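Long-range contacts in cytochrome P450 (Picrophilus torridus, PDB 2RFB), which binds a b-type heme and probably acts as a monooxygenase, inserting one atom of molecular oxygen into its substrates as cytochromes P450 generally do: residues E79-D90 and I307-F316; Y228-P236 and D330-D338. All coordinates share one frame; numbering follows the deposited sequence.

Contact 1: E79-D90 and I307-F316; sequences EETSNDLIKNID and IALNDILNHF
Ile-86 and His-315 meet because each sends its chain away from its own backbone N: CG1 of Ile-86 lies anti to it (chi1 -157°), and so does CG of His-315. The two side chains slide past each other in opposite directions, with Ile-86 CG1 4.0 Å from His-315 CB. The carbonyl oxygen of Ile-86 sits over one face of the imidazole, offset toward the rim; its approach to NE2 has too poor an angle for a hydrogen bond. One step further along, the side chains of Ile-86 and Ile-312 cross at about a right angle, CD1 of the first 4.1 Å from CG1 of the second. At the other end of the contact Ile-307 turns its CG2 branch toward Ser-82, where it packs on CB at 3.8 Å.

These pairs fill the seam between two helices of the all-helical part of the P450 fold, helix 75-86 and the long helix 298-315, which follows the heme-ligating cysteine. The segments run roughly parallel, crossing at -35° with axes 10.0 Å apart. Ser-82 OG is hydrogen-bonded to Tyr-98 OH in helix 94-99. Helix 175-206 covers another flank, Ile-197 and Ile-201 touching Ile-312.

Past the C-terminal ends of the helices the contact carries on through the turn after helix 75-86. CG2 of Ile-89 presses on CZ of Phe-316 at 3.6 Å, the two side chains crossing at nearly a right angle, and Ile-94 and Tyr-98 pack against the same isoleucine. Asp-90 passes Phe-316 in the opposite direction, its OD1 lying 3.5 Å from CE1, with carboxylate and ring planes 65° apart. Phe-316 in turn has His-315 ND1 over the centre of one face, and the imidazole stands edge-on over that face where helix 298-315 ends.

Contact 2: Y228-P236 and D330-D338; sequences YYSPIQFLP and DNKMVLGYD. With HEM (protoporphyrin IX containing Fe), chain G.
Two backbone hydrogen bonds join Ile-232 and its neighbours to the chain around Val-334. Leu-335 N donates to Pro-231 O at 2.8 Å, and Gln-233 N donates to Met-333 O, also at 2.8 Å. Between them Ile-232 and Val-334 form a single beta bridge, and Val-334 CA adds a C-H...O contact to Pro-231 O.

One side-chain bond lies within 228-236: bent at chi2 (-72°), Gln-233 folds back so that its NE2 reaches a lone pair of Ser-230 O at 2.7 Å. The same amide rests against Leu-335, NE2 lying 3.8 Å from CD2. With the amide cut back to an alanine here, Ser-230 O would probably lose this donor and a gap would be likely to open beside Leu-335.

The bridge joins the loop between helix 218-228 and strand 239-240 to the loop after strand 327-328. It lies on the distal side of the heme, opposite the cysteine ligand, where the loop after the ExxR helix and the 330-338 turn probably form substrate-recognition regions, as in other P450s. Its other side faces the porphyrin: Ile-232 CD1 comes within 3.6 Å of the heme CHB carbon, while Pro-231 and Leu-235 touch the ring methyl CMB and the propionate carbon CGA.

Apolar and aromatic packing fills the rest. Met-333 lays its extended chain over one face of the Phe-234 ring, crossing it at about a right angle; CB makes an off-centre CH-pi contact, and SD, 4.8 Å from the centroid, an oblique Met-aromatic one. Beyond the ring CE of Met-333 meets CD of Pro-236 at 3.9 Å. Lys-332 CG stands at the ring edge, in plane, and Tyr-260 meets Phe-234 too. Leu-335 sends CD2 onto CD2 of Tyr-229, 3.8 Å away, whose hydroxyl is bonded to Glu-206.

Contact 1 and contact 2 lie 24 Å apart between centres, with nearest atoms about 11 Å apart, and they do not touch. Along the chain their segments alternate: 79-90, then 228-236, then 307-316, then 330-338, so the contacts cross along the sequence. Helix 175-206 borders both, covering one flank of contact 1 through Ile-197 and reaching contact 2 through Thr-192, Glu-191 and Asn-199. Contact 1 packs helix 75-86 against helix 298-315 in the outer helical part, some 21 Å from the centre of the chain. Contact 2, about 10 Å from that centre, joins two loops beside the heme, so one works on the helical scaffold and the other on the pocket wall.

Contact 1: E79-D90 and I307-F316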
loop_
_atom_site.group_PDB
_atom_site.type_symbol
_atom_site.label_atom_id
_atom_site.label_comp_id
_atom_site.label_asym_id
_atom_site.label_seq_id
_atom_site.Cartn_x
_atom_site.Cartn_y
_atom_site.Cartn_z
ATOM N N GLU A 79 0.340 17.016 7.935
ATOM C CA GLU A 79 -0.272 18.296 7.581
ATOM C C GLU A 79 0.744 19.310 7.068
ATOM O O GLU A 79 0.545 19.900 6.018
ATOM C CB GLU A 79 -0.962 18.900 8.798
ATOM C CG GLU A 79 -2.438 18.670 8.894
ATOM C CD GLU A 79 -2.959 18.785 10.337
ATOM O OE1 GLU A 79 -2.567 19.715 11.100
ATOM O OE2 GLU A 79 -3.775 17.926 10.714
ATOM N N GLU A 80 1.811 19.543 7.833
ATOM C CA GLU A 80 2.905 20.417 7.393
ATOM C C GLU A 80 3.406 19.962 6.024
ATOM O O GLU A 80 3.449 20.747 5.092
ATOM C CB GLU A 80 4.081 20.447 8.405
ATOM C CG GLU A 80 5.376 21.153 7.853
ATOM C CD GLU A 80 6.660 20.926 8.700
ATOM O OE1 GLU A 80 7.233 21.950 9.150
ATOM O OE2 GLU A 80 7.096 19.751 8.906
ATOM N N THR A 81 3.757 18.688 5.893
ATOM C CA THR A 81 4.282 18.219 4.622
ATOM C C THR A 81 3.286 18.402 3.465
ATOM O O THR A 81 3.623 18.937 2.380
ATOM C CB THR A 81 4.714 16.765 4.718
ATOM O OG1 THR A 81 5.660 16.657 5.775
ATOM C CG2 THR A 81 5.351 16.326 3.442
ATOM N N SER A 82 2.057 17.968 3.698
ATOM C CA SER A 82 1.077 17.989 2.639
ATOM C C SER A 82 0.879 19.423 2.195
ATOM O O SER A 82 0.787 19.703 0.989
ATOM C CB SER A 82 -0.216 17.337 3.099
ATOM O OG SER A 82 -1.249 17.618 2.198
ATOM N N ASN A 83 0.898 20.349 3.154
ATOM C CA ASN A 83 0.649 21.729 2.829
ATOM C C ASN A 83 1.788 22.310 2.036
ATOM O O ASN A 83 1.551 23.016 1.063
ATOM C CB ASN A 83 0.319 22.564 4.065
ATOM C CG ASN A 83 0.080 24.029 3.726
ATOM O OD1 ASN A 83 0.814 24.895 4.177
ATOM N ND2 ASN A 83 -0.915 24.299 2.880
ATOM N N ASP A 84 3.019 22.002 2.425
ATOM C CA ASP A 84 4.213 22.463 1.694
ATOM C C ASP A 84 4.173 22.104 0.192
ATOM O O ASP A 84 4.514 22.935 -0.653
ATOM C CB ASP A 84 5.476 21.854 2.303
ATOM C CG ASP A 84 6.011 22.634 3.482
ATOM O OD1 ASP A 84 7.026 22.166 4.047
ATOM O OD2 ASP A 84 5.455 23.702 3.849
ATOM N N LEU A 85 3.742 20.877 -0.122
ATOM C CA LEU A 85 3.719 20.363 -1.489
ATOM C C LEU A 85 2.522 20.757 -2.333
ATOM O O LEU A 85 2.619 20.767 -3.562
ATOM C CB LEU A 85 3.702 18.849 -1.455
ATOM C CG LEU A 85 4.884 18.146 -0.841
ATOM C CD1 LEU A 85 4.416 16.721 -0.701
ATOM C CD2 LEU A 85 6.159 18.329 -1.749
ATOM N N ILE A 86 1.378 20.980 -1.687
ATOM C CA ILE A 86 0.148 21.388 -2.377
ATOM C C ILE A 86 0.153 22.901 -2.696
ATOM O O ILE A 86 -0.563 23.340 -3.607
ATOM C CB ILE A 86 -1.094 21.023 -1.491
ATOM C CG1 ILE A 86 -2.382 20.877 -2.311
ATOM C CG2 ILE A 86 -1.318 22.073 -0.337
ATOM C CD1 ILE A 86 -2.485 19.709 -3.196
ATOM N N LYS A 87 0.964 23.681 -1.955
ATOM C CA LYS A 87 0.984 25.161 -1.997
ATOM C C LYS A 87 0.951 25.744 -3.389
ATOM O O LYS A 87 0.348 26.789 -3.627
ATOM C CB LYS A 87 2.273 25.694 -1.358
ATOM C CG LYS A 87 2.145 26.371 -0.026
ATOM C CD LYS A 87 3.538 26.847 0.391
ATOM C CE LYS A 87 3.529 27.555 1.733
ATOM N NZ LYS A 87 4.684 28.515 1.845
ATOM N N ASN A 88 1.643 25.064 -4.288
ATOM C CA ASN A 88 2.096 25.652 -5.531
ATOM C C ASN A 88 2.184 24.537 -6.538
ATOM O O ASN A 88 3.236 24.299 -7.144
ATOM C CB ASN A 88 3.489 26.222 -5.323
ATOM C CG ASN A 88 4.407 25.255 -4.569
ATOM O OD1 ASN A 88 4.017 24.108 -4.220
ATOM N ND2 ASN A 88 5.634 25.725 -4.278
ATOM N N ILE A 89 1.084 23.817 -6.677
ATOM C CA ILE A 89 1.100 22.635 -7.465
ATOM C C ILE A 89 0.370 22.943 -8.739
ATOM O O ILE A 89 0.562 22.276 -9.737
ATOM C CB ILE A 89 0.405 21.490 -6.707
ATOM C CG1 ILE A 89 0.856 20.153 -7.221
ATOM C CG2 ILE A 89 -1.096 21.608 -6.790
ATOM C CD1 ILE A 89 0.088 19.097 -6.567
ATOM N N ASP A 90 -0.470 23.969 -8.696
ATOM C CA ASP A 90 -1.309 24.295 -9.824
ATOM C C ASP A 90 -0.575 24.120 -11.151
ATOM O O ASP A 90 0.598 24.498 -11.292
ATOM C CB ASP A 90 -1.851 25.725 -9.687
ATOM C CG ASP A 90 -2.675 25.896 -8.440
ATOM O OD1 ASP A 90 -3.926 25.712 -8.514
ATOM O OD2 ASP A 90 -2.043 26.162 -7.381
ATOM N N ILE A 307 -5.746 13.486 4.992
ATOM C CA ILE A 307 -5.236 14.845 4.991
ATOM C C ILE A 307 -5.103 15.269 3.524
ATOM O O ILE A 307 -5.389 16.432 3.196
ATOM C CB ILE A 307 -3.884 14.928 5.775
ATOM C CG1 ILE A 307 -4.104 14.959 7.278
ATOM C CG2 ILE A 307 -2.984 16.069 5.305
ATOM C CD1 ILE A 307 -2.954 14.234 8.050
ATOM N N ALA A 308 -4.667 14.335 2.660
ATOM C CA ALA A 308 -4.524 14.627 1.224
ATOM C C ALA A 308 -5.844 15.082 0.632
ATOM O O ALA A 308 -5.914 16.111 -0.012
ATOM C CB ALA A 308 -3.967 13.416 0.441
ATOM N N LEU A 309 -6.901 14.317 0.879
ATOM C CA LEU A 309 -8.252 14.747 0.510
ATOM C C LEU A 309 -8.578 16.136 1.044
ATOM O O LEU A 309 -8.922 17.046 0.276
ATOM C CB LEU A 309 -9.274 13.761 1.048
ATOM C CG LEU A 309 -10.718 13.947 0.586
ATOM C CD1 LEU A 309 -10.918 13.642 -0.955
ATOM C CD2 LEU A 309 -11.517 13.000 1.446
ATOM N N ASN A 310 -8.452 16.335 2.340
ATOM C CA ASN A 310 -8.754 17.638 2.826
ATOM C C ASN A 310 -7.967 18.762 2.103
ATOM O O ASN A 310 -8.543 19.771 1.637
ATOM C CB ASN A 310 -8.559 17.713 4.334
ATOM C CG ASN A 310 -9.219 18.913 4.922
ATOM O OD1 ASN A 310 -8.765 19.453 5.910
ATOM N ND2 ASN A 310 -10.288 19.357 4.300
ATOM N N ASP A 311 -6.662 18.590 2.009
ATOM C CA ASP A 311 -5.846 19.575 1.340
ATOM C C ASP A 311 -6.186 19.755 -0.134
ATOM O O ASP A 311 -6.151 20.893 -0.632
ATOM C CB ASP A 311 -4.369 19.213 1.465
ATOM C CG ASP A 311 -3.806 19.566 2.819
ATOM O OD1 ASP A 311 -4.518 20.216 3.639
ATOM O OD2 ASP A 311 -2.638 19.204 3.046
ATOM N N ILE A 312 -6.502 18.667 -0.840
ATOM C CA ILE A 312 -6.789 18.805 -2.255
ATOM C C ILE A 312 -8.111 19.504 -2.355
ATOM O O ILE A 312 -8.283 20.410 -3.122
ATOM C CB ILE A 312 -6.834 17.458 -2.965
ATOM C CG1 ILE A 312 -5.436 16.935 -3.216
ATOM C CG2 ILE A 312 -7.656 17.505 -4.261
ATOM C CD1 ILE A 312 -5.474 15.422 -3.517
ATOM N N LEU A 313 -9.064 19.110 -1.550
ATOM C CA LEU A 313 -10.363 19.744 -1.676
ATOM C C LEU A 313 -10.356 21.223 -1.322
ATOM O O LEU A 313 -11.115 21.979 -1.942
ATOM C CB LEU A 313 -11.444 18.967 -0.930
ATOM C CG LEU A 313 -11.858 17.627 -1.567
ATOM C CD1 LEU A 313 -12.795 16.894 -0.631
ATOM C CD2 LEU A 313 -12.579 17.902 -2.834
ATOM N N ASN A 314 -9.506 21.662 -0.381
ATOM C CA ASN A 314 -9.485 23.093 -0.020
ATOM C C ASN A 314 -8.611 23.958 -0.940
ATOM O O ASN A 314 -8.659 25.174 -0.879
ATOM C CB ASN A 314 -9.047 23.307 1.437
ATOM C CG ASN A 314 -10.098 22.869 2.440
ATOM O OD1 ASN A 314 -10.020 21.774 2.990
ATOM N ND2 ASN A 314 -11.085 23.704 2.671
ATOM N N HIS A 315 -7.776 23.324 -1.751
ATOM C CA HIS A 315 -6.894 24.049 -2.636
ATOM C C HIS A 315 -7.551 24.359 -3.987
ATOM O O HIS A 315 -7.382 25.441 -4.516
ATOM C CB HIS A 315 -5.568 23.287 -2.838
ATOM C CG HIS A 315 -4.509 24.125 -3.465
ATOM N ND1 HIS A 315 -4.259 24.113 -4.820
ATOM C CD2 HIS A 315 -3.694 25.074 -2.937
ATOM C CE1 HIS A 315 -3.312 25.001 -5.095
ATOM N NE2 HIS A 315 -2.950 25.597 -3.971
ATOM N N PHE A 316 -8.310 23.416 -4.532
ATOM C CA PHE A 316 -8.989 23.631 -5.816
ATOM C C PHE A 316 -10.498 23.962 -5.662
ATOM O O PHE A 316 -11.153 23.440 -4.788
ATOM C CB PHE A 316 -8.782 22.390 -6.713
ATOM C CG PHE A 316 -7.329 22.048 -6.953
ATOM C CD1 PHE A 316 -6.552 22.808 -7.828
ATOM C CD2 PHE A 316 -6.733 20.979 -6.289
ATOM C CE1 PHE A 316 -5.188 22.480 -8.046
ATOM C CE2 PHE A 316 -5.386 20.654 -6.491
ATOM C CZ PHE A 316 -4.621 21.388 -7.368
#

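Contact 2: Y228-P236 and D330-D338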
loop_
_atom_site.group_PDB
_atom_site.type_symbol
_atom_site.label_atom_id
_atom_site.label_comp_id
_atom_site.label_asym_id
_atom_site.label_seq_id
_atom_site.Cartn_x
_atom_site.Cartn_y
_atom_site.Cartn_z
ATOM N N TYR A 228 -13.637 1.127 -4.016
ATOM C CA TYR A 228 -14.205 1.313 -5.320
ATOM C C TYR A 228 -13.136 1.356 -6.419
ATOM O O TYR A 228 -13.354 0.791 -7.497
ATOM C CB TYR A 228 -15.072 2.534 -5.272
ATOM C CG TYR A 228 -15.818 2.954 -6.496
ATOM C CD1 TYR A 228 -17.092 2.490 -6.739
ATOM C CD2 TYR A 228 -15.305 3.953 -7.341
ATOM C CE1 TYR A 228 -17.802 2.880 -7.847
ATOM C CE2 TYR A 228 -16.028 4.410 -8.442
ATOM C CZ TYR A 228 -17.286 3.864 -8.693
ATOM O OH TYR A 228 -18.061 4.331 -9.752
ATOM N N TYR A 229 -11.995 1.992 -6.129
ATOM C CA TYR A 229 -10.817 2.023 -7.021
ATOM C C TYR A 229 -9.572 1.518 -6.227
ATOM O O TYR A 229 -8.693 2.302 -5.814
ATOM C CB TYR A 229 -10.621 3.445 -7.516
ATOM C CG TYR A 229 -11.608 3.882 -8.571
ATOM C CD1 TYR A 229 -12.059 5.185 -8.598
ATOM C CD2 TYR A 229 -12.078 3.003 -9.571
ATOM C CE1 TYR A 229 -12.969 5.643 -9.582
ATOM C CE2 TYR A 229 -12.992 3.444 -10.566
ATOM C CZ TYR A 229 -13.417 4.794 -10.560
ATOM O OH TYR A 229 -14.317 5.333 -11.492
ATOM N N SER A 230 -9.539 0.199 -5.975
ATOM C CA SER A 230 -8.571 -0.391 -5.062
ATOM C C SER A 230 -7.173 -0.251 -5.640
ATOM O O SER A 230 -6.911 -0.703 -6.739
ATOM C CB SER A 230 -8.880 -1.864 -4.821
ATOM O OG SER A 230 -10.198 -2.016 -4.343
ATOM N N PRO A 231 -6.261 0.393 -4.895
ATOM C CA PRO A 231 -4.892 0.593 -5.446
ATOM C C PRO A 231 -4.246 -0.726 -5.885
ATOM O O PRO A 231 -3.587 -0.807 -6.965
ATOM C CB PRO A 231 -4.153 1.271 -4.297
ATOM C CG PRO A 231 -5.250 2.021 -3.590
ATOM C CD PRO A 231 -6.433 1.038 -3.589
ATOM N N ILE A 232 -4.478 -1.756 -5.103
ATOM C CA ILE A 232 -4.010 -3.103 -5.451
ATOM C C ILE A 232 -5.166 -3.974 -5.924
ATOM O O ILE A 232 -6.115 -4.222 -5.170
ATOM C CB ILE A 232 -3.280 -3.775 -4.244
ATOM C CG1 ILE A 232 -2.031 -2.897 -3.906
ATOM C CG2 ILE A 232 -2.893 -5.258 -4.587
ATOM C CD1 ILE A 232 -1.139 -3.502 -2.862
ATOM N N GLN A 233 -5.078 -4.438 -7.167
ATOM C CA GLN A 233 -6.181 -5.158 -7.788
ATOM C C GLN A 233 -6.204 -6.637 -7.510
ATOM O O GLN A 233 -7.292 -7.249 -7.444
ATOM C CB GLN A 233 -6.211 -4.877 -9.296
ATOM C CG GLN A 233 -6.572 -3.421 -9.646
ATOM C CD GLN A 233 -8.047 -3.137 -9.377
ATOM O OE1 GLN A 233 -8.931 -3.687 -10.056
ATOM N NE2 GLN A 233 -8.321 -2.305 -8.370
ATOM N N PHE A 234 -5.011 -7.243 -7.401
ATOM C CA PHE A 234 -4.893 -8.656 -7.021
ATOM C C PHE A 234 -3.596 -8.951 -6.288
ATOM O O PHE A 234 -2.659 -8.164 -6.337
ATOM C CB PHE A 234 -5.108 -9.591 -8.206
ATOM C CG PHE A 234 -4.066 -9.494 -9.301
ATOM C CD1 PHE A 234 -2.928 -10.292 -9.278
ATOM C CD2 PHE A 234 -4.248 -8.627 -10.390
ATOM C CE1 PHE A 234 -1.968 -10.255 -10.331
ATOM C CE2 PHE A 234 -3.318 -8.585 -11.410
ATOM C CZ PHE A 234 -2.143 -9.401 -11.369
ATOM N N LEU A 235 -3.575 -10.064 -5.541
ATOM C CA LEU A 235 -2.392 -10.552 -4.839
ATOM C C LEU A 235 -2.087 -11.881 -5.500
ATOM O O LEU A 235 -2.866 -12.807 -5.326
ATOM C CB LEU A 235 -2.726 -10.823 -3.396
ATOM C CG LEU A 235 -3.172 -9.573 -2.703
ATOM C CD1 LEU A 235 -3.637 -9.947 -1.290
ATOM C CD2 LEU A 235 -1.996 -8.509 -2.663
ATOM N N PRO A 236 -0.980 -11.983 -6.242
ATOM C CA PRO A 236 -0.685 -13.246 -6.950
ATOM C C PRO A 236 -0.030 -14.352 -6.128
ATOM O O PRO A 236 0.019 -15.506 -6.580
ATOM C CB PRO A 236 0.275 -12.807 -8.090
ATOM C CG PRO A 236 0.961 -11.564 -7.590
ATOM C CD PRO A 236 0.041 -10.940 -6.502
ATOM N N ASP A 330 -0.339 1.385 -16.753
ATOM C CA ASP A 330 -0.555 0.195 -17.575
ATOM C C ASP A 330 -0.633 -1.154 -16.823
ATOM O O ASP A 330 -1.236 -2.106 -17.342
ATOM C CB ASP A 330 0.474 0.153 -18.717
ATOM C CG ASP A 330 1.656 1.154 -18.496
ATOM O OD1 ASP A 330 1.792 1.765 -17.363
ATOM O OD2 ASP A 330 2.444 1.328 -19.473
ATOM N N ASN A 331 -0.060 -1.252 -15.623
ATOM C CA ASN A 331 0.060 -2.530 -14.936
ATOM C C ASN A 331 -1.307 -3.053 -14.395
ATOM O O ASN A 331 -2.005 -2.344 -13.663
ATOM C CB ASN A 331 1.110 -2.377 -13.835
ATOM C CG ASN A 331 1.325 -3.668 -12.995
ATOM O OD1 ASN A 331 2.109 -3.659 -12.039
ATOM N ND2 ASN A 331 0.633 -4.755 -13.338
ATOM N N LYS A 332 -1.693 -4.285 -14.721
ATOM C CA LYS A 332 -3.025 -4.753 -14.309
ATOM C C LYS A 332 -3.155 -5.073 -12.818
ATOM O O LYS A 332 -4.235 -5.099 -12.254
ATOM C CB LYS A 332 -3.522 -5.883 -15.190
ATOM C CG LYS A 332 -2.758 -7.200 -15.032
ATOM C CD LYS A 332 -2.986 -8.163 -16.264
ATOM C CE LYS A 332 -3.023 -9.682 -15.801
ATOM N NZ LYS A 332 -4.210 -10.094 -14.885
ATOM N N MET A 333 -2.031 -5.253 -12.162
ATOM C CA MET A 333 -2.028 -5.568 -10.760
ATOM C C MET A 333 -2.397 -4.365 -9.852
ATOM O O MET A 333 -2.764 -4.561 -8.706
ATOM C CB MET A 333 -0.671 -6.115 -10.381
ATOM C CG MET A 333 -0.581 -6.501 -8.913
ATOM S SD MET A 333 0.957 -7.469 -8.602
ATOM C CE MET A 333 0.978 -7.188 -6.775
ATOM N N VAL A 334 -2.307 -3.140 -10.356
ATOM C CA VAL A 334 -2.540 -1.956 -9.493
ATOM C C VAL A 334 -3.465 -1.013 -10.257
ATOM O O VAL A 334 -3.715 -1.231 -11.446
ATOM C CB VAL A 334 -1.224 -1.226 -9.116
ATOM C CG1 VAL A 334 -0.213 -2.189 -8.485
ATOM C CG2 VAL A 334 -0.627 -0.518 -10.342
ATOM N N LEU A 335 -3.967 0.023 -9.605
ATOM C CA LEU A 335 -4.838 0.935 -10.292
ATOM C C LEU A 335 -4.548 2.378 -9.885
ATOM O O LEU A 335 -4.687 2.762 -8.703
ATOM C CB LEU A 335 -6.299 0.553 -10.025
ATOM C CG LEU A 335 -7.396 1.514 -10.535
ATOM C CD1 LEU A 335 -7.363 1.678 -12.067
ATOM C CD2 LEU A 335 -8.791 1.103 -10.071
ATOM N N GLY A 336 -4.152 3.202 -10.848
ATOM C CA GLY A 336 -3.749 4.549 -10.535
ATOM C C GLY A 336 -3.287 5.256 -11.770
ATOM O O GLY A 336 -3.269 4.673 -12.886
ATOM N N TYR A 337 -2.901 6.511 -11.595
ATOM C CA TYR A 337 -2.512 7.334 -12.730
ATOM C C TYR A 337 -1.010 7.277 -12.913
ATOM O O TYR A 337 -0.254 7.157 -11.954
ATOM C CB TYR A 337 -2.935 8.794 -12.501
ATOM C CG TYR A 337 -4.403 8.960 -12.671
ATOM C CD1 TYR A 337 -5.285 8.560 -11.655
ATOM C CD2 TYR A 337 -4.929 9.435 -13.877
ATOM C CE1 TYR A 337 -6.649 8.668 -11.815
ATOM C CE2 TYR A 337 -6.297 9.572 -14.037
ATOM C CZ TYR A 337 -7.148 9.184 -12.987
ATOM O OH TYR A 337 -8.510 9.260 -13.144
ATOM N N ASP A 338 -0.584 7.348 -14.154
ATOM C CA ASP A 338 0.805 7.441 -14.435
ATOM C C ASP A 338 1.162 8.905 -14.222
ATOM O O ASP A 338 2.122 9.205 -13.508
ATOM C CB ASP A 338 1.061 7.001 -15.863
ATOM C CG ASP A 338 2.504 7.232 -16.306
ATOM O OD1 ASP A 338 3.422 7.198 -15.478
ATOM O OD2 ASP A 338 2.711 7.402 -17.503
HETATM C CHA HEM G . 0.453 -5.569 3.357
HETATM C CHB HEM G . -2.583 -3.001 0.446
HETATM C CHC HEM G . -0.423 1.111 2.169
HETATM C CHD HEM G . 3.039 -1.427 4.494
HETATM C C1A HEM G . -0.569 -5.211 2.461
HETATM C C2A HEM G . -1.502 -6.127 1.848
HETATM C C3A HEM G . -2.331 -5.382 1.047
HETATM C C4A HEM G . -1.932 -4.029 1.185
HETATM C CMA HEM G . -3.566 -5.770 0.085
HETATM C CAA HEM G . -1.518 -7.676 2.091
HETATM C CBA HEM G . -0.635 -8.445 1.075
HETATM C CGA HEM G . -0.877 -9.897 1.387
HETATM O O1A HEM G . -1.855 -10.248 2.143
HETATM O O2A HEM G . -0.086 -10.711 0.870
HETATM C C1B HEM G . -2.280 -1.645 0.680
HETATM C C2B HEM G . -3.023 -0.492 0.229
HETATM C C3B HEM G . -2.350 0.589 0.744
HETATM C C4B HEM G . -1.239 0.141 1.494
HETATM C CMB HEM G . -4.330 -0.621 -0.674
HETATM C CAB HEM G . -2.458 2.193 0.715
HETATM C CBB HEM G . -3.656 2.906 0.416
HETATM C C1C HEM G . 0.690 0.885 3.055
HETATM C C2C HEM G . 1.565 1.782 3.845
HETATM C C3C HEM G . 2.503 1.009 4.447
HETATM C C4C HEM G . 2.291 -0.329 4.061
HETATM C CMC HEM G . 1.556 3.364 4.052
HETATM C CAC HEM G . 3.642 1.471 5.439
HETATM C CBC HEM G . 4.937 1.163 5.241
HETATM C C1D HEM G . 2.633 -2.798 4.397
HETATM C C2D HEM G . 3.336 -3.929 4.959
HETATM C C3D HEM G . 2.514 -5.167 4.558
HETATM C C4D HEM G . 1.408 -4.668 3.844
HETATM C CMD HEM G . 4.678 -3.948 5.758
HETATM C CAD HEM G . 2.706 -6.699 4.824
HETATM C CBD HEM G . 2.118 -7.006 6.219
HETATM C CGD HEM G . 2.287 -8.454 6.548
HETATM O O1D HEM G . 2.584 -9.249 5.599
HETATM O O2D HEM G . 2.136 -8.823 7.751
HETATM N NA HEM G . -0.868 -3.910 2.046
HETATM N NB HEM G . -1.187 -1.217 1.492
HETATM N NC HEM G . 1.192 -0.402 3.250
HETATM N ND HEM G . 1.480 -3.279 3.731
HETATM FE FE HEM G . 0.094 -2.199 2.838
#